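Local coordinates for acyl-coenzyme A oxidase 1 (Yarrowia lipolytica, PDB 5Y9D), which catalyses the FAD-dependent oxidation of saturated acyl-CoAs to (2E)-enoyl-CoAs, reducing oxygen to hydrogen peroxide, in peroxisomal fatty acid beta-oxidation, at residues Val31-Glu36 / Ala334-Gln339; Leu180-Thr185 / Cys219-Ile224; Gly231-Val236 / Gln280-Arg285. All blocks are in the same frame, centred on the assembly; numbering follows the deposited sequence.

Overall arrangement
All three contacts are largely buried, in two distant parts of the molecule. Contacts 2 and 3 are neighbours at the mixed sheet of the middle domain, their centres about 10 Å apart: strand 216-225 serves contact 2, its neighbour 228-238 serves contact 3, where loop 280-285 lies against it, and backbone bonds join the two strands. Contact 1 lies across the chain's centre, about 60 Å from contact 2 between centres, where a helix meets a loop that also reaches FAD. Contact 2 is parallel strand pairing through backbone bonds, contact 3 adds a Met-aromatic contact to one isolated bridge, and contact 1 joins a salt bridge between partly exposed residues to buried apolar packing.

Contact 1 of 3, residues Val31-Glu36 / Ala334-Gln339; sequences VEMAKE and ACVRRQ. With FAD (flavin-adenine dinucleotide), chain D.
Two torsions in Glu32 carry its carboxylate to Arg338: CG stands anti to the carbonyl carbon (chi1 -76°), and a bend at chi2 turns the acid group towards the loop. Arg338 does the opposite, stretching its chain from CG to NE so that the guanidinium spans the gap from a CB that does not itself face the helix. The two meet in a salt bridge, Glu32 OE2 to Arg338 NH2 at 3.1 Å. The carboxylate comes to the guanidinium edge, but with the planes 79° apart one oxygen faces one nitrogen, and a paired, coplanar grip is excluded. Each charge has further partners: Lys350 bridges to both Glu32 and Glu36, while Arg338 also binds Asp28 and the backbone oxygen of Glu348. Below this polar layer the contact is apolar. Met33, bent at chi2 and chi3, brings CE to within 4.2 Å of CG1 of Val336, and the methylene CG of Glu36 lies 3.9 Å from CB of Cys335.

The loop follows helix 306-334 of the C-alpha1 domain, and its other side faces the cofactor, which lies at the subunit interface and is also bound by Thr169 and Ser175 of the second subunit. Arg337 suits this place because two N-H groups converge on one phosphate oxygen: NE at 2.8 Å and NH2 at 2.9 Å from FAD O1A, with a weak bond from NH2 to O2P at 3.3 Å. Beside it CG of Gln339 lies 3.6 Å from FAD O2A, and its CB packs near the adenine. With an alanine here the side chain ends at CB, which would probably open a gap beside the diphosphate oxygens and leave O2A without the methylene that packs against it.

Contact 2 of 3, residues Leu180-Thr185 / Cys219-Ile224; sequences LETTAT and CFAKLI
Thr183 pairs with Lys222, Ala184 with Leu223 and Thr185 with Ile224 in parallel register, through Lys222 N to Thr182 O (2.9 Å), Ala184 N to Lys222 O (2.6 Å) and Ile224 N to Ala184 O (2.7 Å). All three bonds are nearly straight, yet the axes of the two short strand segments are inclined at 42° to each other, and only the first donor lies in the carbonyl plane.

Thr185 and Ile224 share a face of the sheet and meet CB to CB at 3.6 Å, beta-branched residues that suit extended backbone. Where the sheet is tight, alanine fits: CB of Ala221 lies 3.7 Å from CG2 of Thr182 and close to Ala184. With CG2 anti to its own N (OG1 at chi1 -68°), Thr182 gives this methyl to Ala221, while OG1 bonds to Glu170. Lys222 runs its aliphatic part past the chain, CG lying 3.5 Å from Leu180 O, and bonds through NZ to Lys178 O. Leu180 CD1 reaches CB of Phe220 at 3.9 Å.

In this middle domain of the acyl-CoA dehydrogenase type, the backbone thus supplies the polar bonding across the pair, and the lysine charge is led to a neighbouring carbonyl.

Contact 3 of 3, residues Gly231-Val236 / Gln280-Arg285; sequences GTRNFV and QNMLMR
Met282 crosses Phe235 obliquely, its CB 3.5 Å from CD2 of the ring and its sulfur alongside CE2. SD lies 5.0 Å from the ring centroid and 52° off the ring normal, an oblique Met-aromatic contact. Extended beyond CG, the methionine chain continues past the ring and lays its CE methyl 3.5 Å from CG of Arg233; the two side chains lie side by side and point the same way. A long, flexible thioether suits this place, since it can follow the ring and still end against the aliphatic part of an arginine. Arg233 bends at chi2 and chi3, which turns its guanidinium back to its own strand, and NH1 donates to Thr232 O at 3.1 Å from well above the carbonyl plane. The ring of Phe235 also meets Phe193 edge-to-face.

The backbones form a single bridge between Phe235 and Met282, running in opposite directions. It is flanked by Leu283 N to Asn234 O at 2.9 Å and Val236 N to Asn281 O at 3.0 Å. In this way the loop that leaves strand 275-278 on the way to helix 306-334 is fixed along strand 228-238 of the middle beta domain. On the other side of the bridge Leu283, with CG anti to its carbonyl carbon (chi1 -62°), splits its methyls between two strand residues: CD1 lies 3.9 Å from CB of Asn234, and CD2 reaches CG2 of Val236 at 4.2 Å. A branched leucine is apt for such a double contact. Helices 122-142 and 145-153 pack here too, through Ile139 on Leu283 and Trp151 on Val236, while Gln147 bonds to the backbone of both Met282 and Met284.

Contact 1 of 3, residues Val31-Glu36 / Ala334-Gln339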
loop_
_atom_site.group_PDB
_atom_site.type_symbol
_atom_site.label_atom_id
_atom_site.label_comp_id
_atom_site.label_asym_id
_atom_site.label_seq_id
_atom_site.Cartn_x
_atom_site.Cartn_y
_atom_site.Cartn_z
ATOM N N VAL A 31 -23.351 13.584 -18.349
ATOM C CA VAL A 31 -24.712 13.181 -18.652
ATOM C C VAL A 31 -25.026 11.957 -17.822
ATOM O O VAL A 31 -26.071 11.899 -17.188
ATOM C CB VAL A 31 -24.918 12.957 -20.173
ATOM C CG1 VAL A 31 -26.290 12.376 -20.451
ATOM C CG2 VAL A 31 -24.713 14.279 -20.924
ATOM N N GLU A 32 -24.092 11.013 -17.779
ATOM C CA GLU A 32 -24.251 9.830 -16.921
ATOM C C GLU A 32 -24.331 10.133 -15.448
ATOM O O GLU A 32 -25.126 9.527 -14.747
ATOM C CB GLU A 32 -23.142 8.813 -17.160
ATOM C CG GLU A 32 -23.334 8.031 -18.459
ATOM C CD GLU A 32 -24.661 7.286 -18.513
ATOM O OE1 GLU A 32 -25.097 6.720 -17.468
ATOM O OE2 GLU A 32 -25.276 7.276 -19.606
ATOM N N MET A 33 -23.510 11.061 -14.971
ATOM C CA MET A 33 -23.535 11.419 -13.560
ATOM C C MET A 33 -24.853 12.068 -13.151
ATOM O O MET A 33 -25.333 11.839 -12.057
ATOM C CB MET A 33 -22.348 12.314 -13.200
ATOM C CG MET A 33 -22.259 12.690 -11.710
ATOM S SD MET A 33 -21.814 11.355 -10.560
ATOM C CE MET A 33 -20.135 11.027 -11.095
ATOM N N ALA A 34 -25.445 12.869 -14.022
ATOM C CA ALA A 34 -26.731 13.512 -13.728
ATOM C C ALA A 34 -27.833 12.453 -13.622
ATOM O O ALA A 34 -28.726 12.563 -12.776
ATOM C CB ALA A 34 -27.073 14.562 -14.792
ATOM N N LYS A 35 -27.736 11.419 -14.445
ATOM C CA LYS A 35 -28.677 10.292 -14.429
ATOM C C LYS A 35 -28.518 9.524 -13.142
ATOM O O LYS A 35 -29.512 9.233 -12.453
ATOM C CB LYS A 35 -28.442 9.353 -15.631
ATOM C CG LYS A 35 -28.666 10.046 -16.981
ATOM C CD LYS A 35 -28.021 9.332 -18.170
ATOM C CE LYS A 35 -28.885 8.195 -18.710
ATOM N NZ LYS A 35 -30.141 8.712 -19.329
ATOM N N GLU A 36 -27.267 9.218 -12.796
ATOM C CA GLU A 36 -26.993 8.452 -11.580
ATOM C C GLU A 36 -27.529 9.204 -10.399
ATOM O O GLU A 36 -28.092 8.607 -9.498
ATOM C CB GLU A 36 -25.505 8.223 -11.338
ATOM C CG GLU A 36 -24.846 7.211 -12.223
ATOM C CD GLU A 36 -25.253 5.771 -11.965
ATOM O OE1 GLU A 36 -25.827 5.420 -10.894
ATOM O OE2 GLU A 36 -24.945 4.968 -12.881
ATOM N N ALA A 334 -16.374 5.283 -11.217
ATOM C CA ALA A 334 -16.951 3.987 -11.632
ATOM C C ALA A 334 -18.253 4.159 -12.367
ATOM O O ALA A 334 -18.579 3.406 -13.288
ATOM C CB ALA A 334 -17.200 3.078 -10.421
ATOM N N CYS A 335 -19.030 5.108 -11.900
ATOM C CA CYS A 335 -20.267 5.467 -12.538
ATOM C C CYS A 335 -20.103 6.135 -13.906
ATOM O O CYS A 335 -21.073 6.293 -14.614
ATOM C CB CYS A 335 -21.032 6.418 -11.645
ATOM S SG CYS A 335 -21.571 5.682 -10.103
ATOM N N VAL A 336 -18.912 6.570 -14.278
ATOM C CA VAL A 336 -18.771 7.199 -15.589
ATOM C C VAL A 336 -17.821 6.463 -16.541
ATOM O O VAL A 336 -17.982 6.535 -17.738
ATOM C CB VAL A 336 -18.392 8.692 -15.477
ATOM C CG1 VAL A 336 -19.557 9.476 -14.904
ATOM C CG2 VAL A 336 -17.121 8.917 -14.663
ATOM N N ARG A 337 -16.863 5.723 -16.004
ATOM C CA ARG A 337 -15.912 4.997 -16.829
ATOM C C ARG A 337 -16.593 3.795 -17.481
ATOM O O ARG A 337 -17.399 3.099 -16.841
ATOM C CB ARG A 337 -14.727 4.581 -15.960
ATOM C CG ARG A 337 -13.699 3.760 -16.647
ATOM C CD ARG A 337 -13.130 4.451 -17.847
ATOM N NE ARG A 337 -11.907 3.771 -18.250
ATOM C CZ ARG A 337 -10.975 4.319 -19.008
ATOM N NH1 ARG A 337 -11.126 5.545 -19.440
ATOM N NH2 ARG A 337 -9.873 3.639 -19.305
ATOM N N ARG A 338 -16.328 3.607 -18.763
ATOM C CA ARG A 338 -16.849 2.474 -19.485
ATOM C C ARG A 338 -15.710 1.664 -20.075
ATOM O O ARG A 338 -14.835 2.192 -20.713
ATOM C CB ARG A 338 -17.791 2.922 -20.597
ATOM C CG ARG A 338 -19.042 3.665 -20.168
ATOM C CD ARG A 338 -19.708 4.234 -21.404
ATOM N NE ARG A 338 -20.886 5.041 -21.155
ATOM C CZ ARG A 338 -22.074 4.548 -20.861
ATOM N NH1 ARG A 338 -22.240 3.252 -20.748
ATOM N NH2 ARG A 338 -23.091 5.347 -20.661
ATOM N N GLN A 339 -15.706 0.371 -19.825
ATOM C CA GLN A 339 -14.793 -0.525 -20.501
ATOM C C GLN A 339 -15.483 -1.837 -20.842
ATOM O O GLN A 339 -16.013 -2.486 -19.966
ATOM C CB GLN A 339 -13.542 -0.734 -19.652
ATOM C CG GLN A 339 -12.262 -0.886 -20.437
ATOM C CD GLN A 339 -11.793 0.363 -21.139
ATOM O OE1 GLN A 339 -12.467 1.366 -21.187
ATOM N NE2 GLN A 339 -10.623 0.284 -21.703
HETATM P PA FAD D . -9.584 0.296 -17.422
HETATM O O1A FAD D . -10.574 1.346 -17.720
HETATM O O2A FAD D . -9.345 -0.801 -18.359
HETATM O O5B FAD D . -10.011 -0.295 -16.035
HETATM C C5B FAD D . -10.661 0.497 -15.064
HETATM C C4B FAD D . -11.064 -0.361 -13.885
HETATM O O4B FAD D . -12.258 -1.067 -14.190
HETATM C C3B FAD D . -9.997 -1.384 -13.560
HETATM O O3B FAD D . -9.811 -1.428 -12.159
HETATM C C2B FAD D . -10.557 -2.693 -14.054
HETATM O O2B FAD D . -10.279 -3.775 -13.178
HETATM C C1B FAD D . -12.047 -2.468 -14.130
HETATM N N9A FAD D . -12.545 -3.188 -15.316
HETATM C C8A FAD D . -12.250 -2.933 -16.587
HETATM N N7A FAD D . -12.867 -3.804 -17.400
HETATM C C5A FAD D . -13.565 -4.651 -16.639
HETATM C C6A FAD D . -14.445 -5.823 -16.840
HETATM N N6A FAD D . -14.721 -6.282 -18.063
HETATM N N1A FAD D . -14.969 -6.421 -15.769
HETATM C C2A FAD D . -14.713 -5.981 -14.547
HETATM N N3A FAD D . -13.935 -4.936 -14.294
HETATM C C4A FAD D . -13.341 -4.239 -15.268
HETATM N N1 FAD D . 0.007 2.444 -22.427
HETATM C C2 FAD D . 0.674 2.431 -23.578
HETATM O O2 FAD D . 0.070 2.122 -24.596
HETATM N N3 FAD D . 1.950 2.745 -23.673
HETATM C C4 FAD D . 2.653 3.081 -22.617
HETATM O O4 FAD D . 3.834 3.364 -22.745
HETATM C C4X FAD D . 2.007 3.118 -21.306
HETATM N N5 FAD D . 2.667 3.447 -20.200
HETATM C C5X FAD D . 2.040 3.473 -19.025
HETATM C C6 FAD D . 2.753 3.834 -17.913
HETATM C C7 FAD D . 2.137 3.872 -16.696
HETATM C C7M FAD D . 2.924 4.257 -15.486
HETATM C C8 FAD D . 0.708 3.527 -16.588
HETATM C C8M FAD D . 0.042 3.573 -15.250
HETATM C C9 FAD D . -0.014 3.158 -17.702
HETATM C C9A FAD D . 0.609 3.127 -18.923
HETATM N N10 FAD D . -0.095 2.763 -20.069
HETATM C C10 FAD D . 0.593 2.765 -21.275
HETATM C "C1'" FAD D . -1.511 2.429 -20.022
HETATM C "C2'" FAD D . -1.790 1.191 -19.210
HETATM O "O2'" FAD D . -1.567 0.097 -20.068
HETATM C "C3'" FAD D . -3.240 1.193 -18.773
HETATM O "O3'" FAD D . -3.311 1.842 -17.522
HETATM C "C4'" FAD D . -3.834 -0.199 -18.624
HETATM O "O4'" FAD D . -3.416 -1.030 -19.699
HETATM C "C5'" FAD D . -5.343 -0.163 -18.674
HETATM O "O5'" FAD D . -5.831 0.730 -17.701
HETATM P P FAD D . -7.115 1.558 -17.980
HETATM O O1P FAD D . -6.856 2.916 -17.532
HETATM O O2P FAD D . -7.528 1.307 -19.358
HETATM O O3P FAD D . -8.187 0.934 -17.015
#

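Contact 2 of 3, residues Leu180-Thr185 / Cys219-Ile224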
loop_
_atom_site.group_PDB
_atom_site.type_symbol
_atom_site.label_atom_id
_atom_site.label_comp_id
_atom_site.label_asym_id
_atom_site.label_seq_id
_atom_site.Cartn_x
_atom_site.Cartn_y
_atom_site.Cartn_z
ATOM N N LEU A 180 13.619 3.144 26.989
ATOM C CA LEU A 180 14.248 4.371 26.510
ATOM C C LEU A 180 15.554 4.556 27.221
ATOM O O LEU A 180 15.662 4.311 28.411
ATOM C CB LEU A 180 13.366 5.598 26.800
ATOM C CG LEU A 180 12.133 5.744 25.957
ATOM C CD1 LEU A 180 11.295 6.908 26.432
ATOM C CD2 LEU A 180 12.531 5.948 24.525
ATOM N N GLU A 181 16.528 5.058 26.507
ATOM C CA GLU A 181 17.873 5.047 26.998
ATOM C C GLU A 181 18.346 6.439 27.381
ATOM O O GLU A 181 19.287 6.576 28.139
ATOM C CB GLU A 181 18.789 4.379 25.968
ATOM C CG GLU A 181 18.772 2.856 25.955
ATOM C CD GLU A 181 19.828 2.281 24.997
ATOM O OE1 GLU A 181 19.700 2.410 23.742
ATOM O OE2 GLU A 181 20.833 1.708 25.486
ATOM N N THR A 182 17.692 7.473 26.893
ATOM C CA THR A 182 17.992 8.850 27.310
ATOM C C THR A 182 17.765 9.040 28.792
ATOM O O THR A 182 16.746 8.622 29.299
ATOM C CB THR A 182 17.058 9.842 26.626
ATOM O OG1 THR A 182 17.347 9.887 25.228
ATOM C CG2 THR A 182 17.235 11.223 27.213
ATOM N N THR A 183 18.672 9.733 29.478
ATOM C CA THR A 183 18.555 9.875 30.930
ATOM C C THR A 183 18.260 11.266 31.394
ATOM O O THR A 183 18.755 12.231 30.824
ATOM C CB THR A 183 19.866 9.486 31.656
ATOM O OG1 THR A 183 20.904 10.438 31.351
ATOM C CG2 THR A 183 20.301 8.036 31.331
ATOM N N ALA A 184 17.558 11.341 32.520
ATOM C CA ALA A 184 17.350 12.575 33.265
ATOM C C ALA A 184 17.787 12.365 34.711
ATOM O O ALA A 184 16.995 11.901 35.553
ATOM C CB ALA A 184 15.886 12.962 33.244
ATOM N N THR A 185 19.028 12.731 35.015
ATOM C CA THR A 185 19.583 12.409 36.305
ATOM C C THR A 185 19.656 13.671 37.149
ATOM O O THR A 185 20.156 14.698 36.701
ATOM C CB THR A 185 20.923 11.637 36.225
ATOM O OG1 THR A 185 21.778 12.038 37.291
ATOM C CG2 THR A 185 21.640 11.852 34.933
ATOM N N CYS A 219 10.371 16.005 26.515
ATOM C CA CYS A 219 11.318 14.937 26.228
ATOM C C CYS A 219 11.147 13.814 27.244
ATOM O O CYS A 219 11.044 14.076 28.429
ATOM C CB CYS A 219 12.717 15.526 26.265
ATOM S SG CYS A 219 14.033 14.353 26.606
ATOM N N PHE A 220 11.057 12.576 26.784
ATOM C CA PHE A 220 10.834 11.458 27.701
ATOM C C PHE A 220 12.184 10.806 28.019
ATOM O O PHE A 220 12.968 10.562 27.119
ATOM C CB PHE A 220 9.861 10.437 27.129
ATOM C CG PHE A 220 8.455 10.941 27.012
ATOM C CD1 PHE A 220 8.111 11.865 26.017
ATOM C CD2 PHE A 220 7.469 10.494 27.873
ATOM C CE1 PHE A 220 6.810 12.334 25.896
ATOM C CE2 PHE A 220 6.173 10.960 27.763
ATOM C CZ PHE A 220 5.834 11.874 26.761
ATOM N N ALA A 221 12.443 10.525 29.293
ATOM C CA ALA A 221 13.736 10.019 29.730
ATOM C C ALA A 221 13.631 9.265 31.054
ATOM O O ALA A 221 12.678 9.440 31.824
ATOM C CB ALA A 221 14.705 11.183 29.892
ATOM N N LYS A 222 14.645 8.462 31.335
ATOM C CA LYS A 222 14.720 7.753 32.598
ATOM C C LYS A 222 15.162 8.703 33.674
ATOM O O LYS A 222 16.229 9.321 33.591
ATOM C CB LYS A 222 15.660 6.558 32.506
ATOM C CG LYS A 222 15.115 5.462 31.621
ATOM C CD LYS A 222 13.712 5.079 32.077
ATOM C CE LYS A 222 13.203 3.831 31.399
ATOM N NZ LYS A 222 14.197 2.728 31.532
ATOM N N LEU A 223 14.296 8.838 34.671
ATOM C CA LEU A 223 14.522 9.703 35.815
ATOM C C LEU A 223 15.520 9.021 36.738
ATOM O O LEU A 223 15.203 7.977 37.338
ATOM C CB LEU A 223 13.198 9.871 36.531
ATOM C CG LEU A 223 13.222 10.528 37.890
ATOM C CD1 LEU A 223 13.728 11.937 37.694
ATOM C CD2 LEU A 223 11.803 10.495 38.447
ATOM N N ILE A 224 16.734 9.571 36.839
ATOM C CA ILE A 224 17.726 8.947 37.697
ATOM C C ILE A 224 17.999 9.822 38.905
ATOM O O ILE A 224 18.376 10.953 38.753
ATOM C CB ILE A 224 19.053 8.605 36.988
ATOM C CG1 ILE A 224 18.848 8.109 35.554
ATOM C CG2 ILE A 224 19.799 7.539 37.779
ATOM C CD1 ILE A 224 17.994 6.874 35.405
#

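Contact 3 of 3, residues Gly231-Val236 / Gln280-Arg285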
loop_
_atom_site.group_PDB
_atom_site.type_symbol
_atom_site.label_atom_id
_atom_site.label_comp_id
_atom_site.label_asym_id
_atom_site.label_seq_id
_atom_site.Cartn_x
_atom_site.Cartn_y
_atom_site.Cartn_z
ATOM N N GLY A 231 12.101 5.113 36.336
ATOM C CA GLY A 231 11.299 4.959 35.139
ATOM C C GLY A 231 11.194 6.180 34.235
ATOM O O GLY A 231 11.780 7.234 34.466
ATOM N N THR A 232 10.378 6.035 33.206
ATOM C CA THR A 232 10.214 7.052 32.190
ATOM C C THR A 232 9.295 8.187 32.612
ATOM O O THR A 232 8.154 7.980 32.956
ATOM C CB THR A 232 9.665 6.422 30.912
ATOM O OG1 THR A 232 10.559 5.409 30.477
ATOM C CG2 THR A 232 9.528 7.450 29.827
ATOM N N ARG A 233 9.816 9.394 32.503
ATOM C CA ARG A 233 9.213 10.594 33.026
ATOM C C ARG A 233 9.242 11.709 31.972
ATOM O O ARG A 233 9.828 11.547 30.930
ATOM C CB ARG A 233 9.934 11.012 34.294
ATOM C CG ARG A 233 9.213 10.716 35.593
ATOM C CD ARG A 233 8.166 9.631 35.503
ATOM N NE ARG A 233 8.185 8.792 36.688
ATOM C CZ ARG A 233 7.708 7.555 36.746
ATOM N NH1 ARG A 233 7.157 6.997 35.687
ATOM N NH2 ARG A 233 7.784 6.874 37.871
ATOM N N ASN A 234 8.550 12.806 32.237
ATOM C CA ASN A 234 8.337 13.891 31.293
ATOM C C ASN A 234 9.071 15.178 31.621
ATOM O O ASN A 234 8.870 15.711 32.676
ATOM C CB ASN A 234 6.859 14.238 31.355
ATOM C CG ASN A 234 6.090 13.672 30.216
ATOM O OD1 ASN A 234 6.670 13.244 29.245
ATOM N ND2 ASN A 234 4.784 13.668 30.320
ATOM N N PHE A 235 9.862 15.733 30.713
ATOM C CA PHE A 235 10.517 17.017 31.027
ATOM C C PHE A 235 10.396 17.991 29.872
ATOM O O PHE A 235 10.463 17.588 28.728
ATOM C CB PHE A 235 12.000 16.807 31.364
ATOM C CG PHE A 235 12.261 15.612 32.240
ATOM C CD1 PHE A 235 12.188 14.324 31.731
ATOM C CD2 PHE A 235 12.577 15.776 33.587
ATOM C CE1 PHE A 235 12.398 13.218 32.557
ATOM C CE2 PHE A 235 12.812 14.681 34.420
ATOM C CZ PHE A 235 12.724 13.392 33.909
ATOM N N VAL A 236 10.202 19.267 30.173
ATOM C CA VAL A 236 10.322 20.300 29.180
ATOM C C VAL A 236 11.777 20.730 29.053
ATOM O O VAL A 236 12.392 21.164 30.040
ATOM C CB VAL A 236 9.514 21.555 29.518
ATOM C CG1 VAL A 236 9.710 22.610 28.420
ATOM C CG2 VAL A 236 8.038 21.211 29.683
ATOM N N GLN A 280 11.814 21.965 38.152
ATOM C CA GLN A 280 10.407 22.303 37.893
ATOM C C GLN A 280 9.939 22.095 36.438
ATOM O O GLN A 280 8.776 22.274 36.137
ATOM C CB GLN A 280 10.145 23.755 38.290
ATOM C CG GLN A 280 10.227 24.033 39.784
ATOM C CD GLN A 280 11.627 24.424 40.268
ATOM O OE1 GLN A 280 12.650 24.122 39.641
ATOM N NE2 GLN A 280 11.669 25.094 41.410
ATOM N N ASN A 281 10.853 21.725 35.554
ATOM C CA ASN A 281 10.547 21.447 34.162
ATOM C C ASN A 281 10.014 20.057 33.999
ATOM O O ASN A 281 9.367 19.745 33.010
ATOM C CB ASN A 281 11.811 21.598 33.289
ATOM C CG ASN A 281 12.080 23.039 32.902
ATOM O OD1 ASN A 281 12.613 23.297 31.847
ATOM N ND2 ASN A 281 11.660 23.985 33.734
ATOM N N MET A 282 10.336 19.196 34.942
ATOM C CA MET A 282 9.765 17.869 34.958
ATOM C C MET A 282 8.324 18.103 35.275
ATOM O O MET A 282 8.004 18.945 36.094
ATOM C CB MET A 282 10.413 17.015 36.036
ATOM C CG MET A 282 9.482 16.019 36.640
ATOM S SD MET A 282 10.382 14.760 37.542
ATOM C CE MET A 282 9.145 13.477 37.716
ATOM N N LEU A 283 7.450 17.367 34.627
ATOM C CA LEU A 283 6.025 17.603 34.761
ATOM C C LEU A 283 5.497 16.715 35.895
ATOM O O LEU A 283 5.701 15.515 35.867
ATOM C CB LEU A 283 5.346 17.347 33.414
ATOM C CG LEU A 283 5.813 18.292 32.281
ATOM C CD1 LEU A 283 5.394 17.807 30.901
ATOM C CD2 LEU A 283 5.288 19.678 32.535
ATOM N N MET A 284 4.856 17.321 36.900
ATOM C CA MET A 284 4.706 16.688 38.213
ATOM C C MET A 284 3.274 16.582 38.711
ATOM O O MET A 284 3.017 16.664 39.912
ATOM C CB MET A 284 5.541 17.445 39.265
ATOM C CG MET A 284 7.040 17.376 39.060
ATOM S SD MET A 284 8.010 17.740 40.537
ATOM C CE MET A 284 9.628 18.003 39.826
ATOM N N ARG A 285 2.333 16.386 37.809
ATOM C CA ARG A 285 0.956 16.228 38.218
ATOM C C ARG A 285 0.823 14.937 39.043
ATOM O O ARG A 285 0.183 14.922 40.101
ATOM C CB ARG A 285 0.049 16.217 36.996
ATOM C CG ARG A 285 -1.394 16.546 37.295
ATOM C CD ARG A 285 -2.219 16.633 36.032
ATOM N NE ARG A 285 -3.615 16.921 36.351
ATOM C CZ ARG A 285 -4.186 18.127 36.346
ATOM N NH1 ARG A 285 -5.476 18.243 36.658
ATOM N NH2 ARG A 285 -3.500 19.219 36.041
#